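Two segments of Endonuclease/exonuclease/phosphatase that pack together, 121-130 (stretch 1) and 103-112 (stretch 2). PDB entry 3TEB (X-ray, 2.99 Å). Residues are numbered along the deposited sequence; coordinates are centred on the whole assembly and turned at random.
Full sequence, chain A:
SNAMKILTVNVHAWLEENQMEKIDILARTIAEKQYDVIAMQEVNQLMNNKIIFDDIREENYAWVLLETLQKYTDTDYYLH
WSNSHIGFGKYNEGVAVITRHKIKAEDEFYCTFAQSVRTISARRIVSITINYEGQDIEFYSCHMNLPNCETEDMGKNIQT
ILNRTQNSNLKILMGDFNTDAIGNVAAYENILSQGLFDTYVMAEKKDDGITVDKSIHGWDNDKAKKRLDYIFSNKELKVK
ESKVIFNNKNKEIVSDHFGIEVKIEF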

# COMPACT_ATOMS: atom_id res chain seq x y z
N SER A 121 -17.21 1.94 2.64
CA SER A 121 -16.31 2.98 3.11
C SER A 121 -15.57 2.68 4.43
O SER A 121 -14.76 3.48 4.87
CB SER A 121 -17.01 4.33 3.16
OG SER A 121 -18.11 4.27 4.03
N ALA A 122 -15.83 1.53 5.04
CA ALA A 122 -15.05 1.09 6.20
C ALA A 122 -13.67 0.64 5.76
O ALA A 122 -13.54 -0.26 4.94
CB ALA A 122 -15.76 -0.04 6.90
N ARG A 123 -12.62 1.27 6.29
CA ARG A 123 -11.27 0.93 5.85
C ARG A 123 -10.35 0.65 7.02
O ARG A 123 -10.14 1.50 7.87
CB ARG A 123 -10.67 2.06 5.02
CG ARG A 123 -11.52 2.48 3.84
CD ARG A 123 -11.55 1.40 2.81
NE ARG A 123 -12.56 1.66 1.80
CZ ARG A 123 -12.31 2.15 0.59
NH1 ARG A 123 -11.06 2.43 0.23
NH2 ARG A 123 -13.30 2.37 -0.26
N ARG A 124 -9.81 -0.56 7.05
CA ARG A 124 -8.87 -0.97 8.08
C ARG A 124 -7.44 -0.72 7.56
O ARG A 124 -7.16 -0.87 6.37
CB ARG A 124 -9.12 -2.44 8.41
CG ARG A 124 -8.47 -3.00 9.65
CD ARG A 124 -9.46 -3.39 10.75
NE ARG A 124 -10.26 -4.54 10.40
CZ ARG A 124 -10.98 -5.27 11.26
NH1 ARG A 124 -10.99 -4.97 12.54
NH2 ARG A 124 -11.70 -6.30 10.82
N ILE A 125 -6.54 -0.30 8.46
CA ILE A 125 -5.14 -0.06 8.11
C ILE A 125 -4.25 -1.14 8.72
O ILE A 125 -4.56 -1.69 9.77
CB ILE A 125 -4.70 1.31 8.66
CG1 ILE A 125 -5.65 2.42 8.17
CG2 ILE A 125 -3.28 1.61 8.30
CD1 ILE A 125 -5.53 2.80 6.67
N VAL A 126 -3.15 -1.47 8.06
CA VAL A 126 -2.19 -2.38 8.65
C VAL A 126 -0.90 -1.63 8.92
O VAL A 126 -0.34 -1.01 8.00
CB VAL A 126 -1.91 -3.59 7.76
CG1 VAL A 126 -0.81 -4.45 8.34
CG2 VAL A 126 -3.15 -4.41 7.66
N SER A 127 -0.44 -1.67 10.17
CA SER A 127 0.85 -1.09 10.50
C SER A 127 1.83 -2.13 10.99
O SER A 127 1.45 -3.17 11.53
CB SER A 127 0.72 0.03 11.52
OG SER A 127 0.54 -0.49 12.82
N ILE A 128 3.10 -1.81 10.79
CA ILE A 128 4.21 -2.68 11.10
C ILE A 128 5.31 -1.82 11.76
O ILE A 128 5.54 -0.68 11.36
CB ILE A 128 4.64 -3.43 9.79
CG1 ILE A 128 4.75 -4.91 10.05
CG2 ILE A 128 5.88 -2.88 9.09
CD1 ILE A 128 3.43 -5.48 10.44
N THR A 129 5.94 -2.32 12.82
CA THR A 129 7.10 -1.62 13.39
C THR A 129 8.39 -2.43 13.20
O THR A 129 8.52 -3.55 13.70
CB THR A 129 6.86 -1.23 14.87
OG1 THR A 129 5.61 -0.55 14.97
CG2 THR A 129 7.95 -0.29 15.36
N ILE A 130 9.33 -1.86 12.46
CA ILE A 130 10.63 -2.47 12.25
C ILE A 130 11.65 -1.66 12.99
O ILE A 130 11.66 -0.43 12.90
CB ILE A 130 11.10 -2.40 10.78
CG1 ILE A 130 9.96 -2.67 9.78
CG2 ILE A 130 12.33 -3.31 10.57
CD1 ILE A 130 9.87 -4.07 9.29
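Stretch 2 103-112: IKAEDEFYCT

Stretch 2 lies beside stretch 1 as a neighbouring extended strand, running antiparallel to it: the axes of 124-130 and 105-110 approach to 4.3 Å, with 162° between their N-to-C directions. Together the two stretches bury 946 Å², both sides summed. Register is set by backbone pairs. I125 N donates to F109 O (2.6 Å) and F109 N returns to I125 O (3.2 Å); S127 N to D107 O (2.8 Å) and D107 N to S127 O (3.0 Å) repeat the pattern two residues on. Between these pairs V126 CA meets D107 O at 3.4 Å and E108 CA meets I125 O at 3.3 Å; just before them R124 CA lies 3.1 Å from F109 O, and the CA atoms of R124 and Y110 come to 4.1 Å, the closest of the bridged pairs. Past the strands the ladder continues into loop: C111 N reaches R123 O (3.1 Å), and T112, its CA-to-CB bond pointing toward stretch 1, accepts R123 N on OG1 (3.0 Å). At the other end K104 N donates to T129 O (2.7 Å).

Side chains alternate between two faces. On the face of R124, V126 and I128, the Y110 ring forms a flat shelf; R124 folds over it, CD lying 4.0 Å from the ring centroid and NH1 3.6 Å from CE2. A122 CB approaches the same ring obliquely, 3.8 Å from Y110 CE1. Further along, I128 CD1 rests 3.5 Å from E106 CG, while I128 CG1 meets I103 CG2 at 3.6 Å; the same I103 CG2 lies 3.8 Å from I130 CD1, so this methyl sits against both isoleucines. On the face of I125, S127 and T129, F109 (chi1 p) swings its ring back beneath I125, whose CB stands 4.2 Å from the ring centroid; I125 CG1 packs 3.6 Å from C111 CB. Smaller groups follow, with S127 OG 3.3 Å from D107 CB and T129 OG1 3.5 Å from A105 CB.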

# COMPACT_ATOMS: atom_id res chain seq x y z
N ILE A 103 9.64 -8.04 13.04
CA ILE A 103 8.96 -6.84 13.54
C ILE A 103 8.80 -6.74 15.06
O ILE A 103 8.76 -7.77 15.75
CB ILE A 103 7.57 -6.67 12.88
CG1 ILE A 103 6.69 -7.88 13.18
CG2 ILE A 103 7.71 -6.45 11.39
CD1 ILE A 103 5.22 -7.57 13.17
N LYS A 104 8.69 -5.51 15.57
CA LYS A 104 8.48 -5.24 17.01
C LYS A 104 7.00 -5.14 17.35
O LYS A 104 6.61 -5.45 18.46
CB LYS A 104 9.15 -3.93 17.46
CG LYS A 104 10.61 -3.78 17.11
CD LYS A 104 11.54 -4.37 18.20
CE LYS A 104 12.04 -3.28 19.20
NZ LYS A 104 13.49 -3.47 19.51
N ALA A 105 6.19 -4.68 16.39
CA ALA A 105 4.77 -4.43 16.62
C ALA A 105 3.96 -4.57 15.33
O ALA A 105 4.52 -4.51 14.24
CB ALA A 105 4.56 -3.04 17.23
N GLU A 106 2.66 -4.79 15.47
CA GLU A 106 1.75 -4.94 14.34
C GLU A 106 0.41 -4.43 14.80
O GLU A 106 -0.04 -4.76 15.89
CB GLU A 106 1.61 -6.41 13.96
CG GLU A 106 0.98 -6.65 12.57
CD GLU A 106 -0.56 -6.88 12.58
OE1 GLU A 106 -1.23 -6.63 13.61
OE2 GLU A 106 -1.11 -7.33 11.52
N ASP A 107 -0.26 -3.64 13.98
CA ASP A 107 -1.60 -3.24 14.33
C ASP A 107 -2.50 -3.30 13.12
O ASP A 107 -2.05 -3.14 11.98
CB ASP A 107 -1.61 -1.84 14.95
CG ASP A 107 -2.76 -1.64 15.94
OD1 ASP A 107 -3.73 -2.44 15.92
OD2 ASP A 107 -2.70 -0.66 16.74
N GLU A 108 -3.78 -3.57 13.39
CA GLU A 108 -4.84 -3.60 12.41
C GLU A 108 -5.96 -2.81 13.04
O GLU A 108 -6.41 -3.15 14.14
CB GLU A 108 -5.30 -5.03 12.20
CG GLU A 108 -4.19 -5.96 11.73
CD GLU A 108 -4.49 -7.43 11.96
OE1 GLU A 108 -5.69 -7.81 12.05
OE2 GLU A 108 -3.51 -8.22 12.03
N PHE A 109 -6.41 -1.75 12.37
CA PHE A 109 -7.45 -0.89 12.95
C PHE A 109 -8.16 -0.08 11.87
O PHE A 109 -7.62 0.09 10.77
CB PHE A 109 -6.85 0.06 13.99
CG PHE A 109 -5.84 1.01 13.41
CD1 PHE A 109 -4.55 0.58 13.14
CD2 PHE A 109 -6.19 2.31 13.11
CE1 PHE A 109 -3.62 1.44 12.59
CE2 PHE A 109 -5.27 3.17 12.56
CZ PHE A 109 -3.98 2.74 12.30
N TYR A 110 -9.34 0.43 12.20
CA TYR A 110 -10.10 1.27 11.30
C TYR A 110 -9.64 2.70 11.40
O TYR A 110 -9.60 3.27 12.49
CB TYR A 110 -11.60 1.20 11.58
CG TYR A 110 -12.24 -0.07 11.04
CD1 TYR A 110 -12.47 -0.21 9.68
CD2 TYR A 110 -12.58 -1.12 11.88
CE1 TYR A 110 -13.04 -1.37 9.18
CE2 TYR A 110 -13.15 -2.28 11.40
CZ TYR A 110 -13.37 -2.41 10.04
OH TYR A 110 -13.93 -3.56 9.53
N CYS A 111 -9.29 3.28 10.27
CA CYS A 111 -9.00 4.70 10.23
C CYS A 111 -10.26 5.52 9.88
O CYS A 111 -10.22 6.75 9.81
CB CYS A 111 -7.89 4.97 9.23
SG CYS A 111 -8.45 4.89 7.53
N THR A 112 -11.38 4.85 9.66
CA THR A 112 -12.59 5.53 9.25
C THR A 112 -13.64 5.55 10.36
O THR A 112 -13.55 4.80 11.33
CB THR A 112 -13.16 4.87 7.99
OG1 THR A 112 -13.31 3.47 8.23
CG2 THR A 112 -12.22 5.06 6.84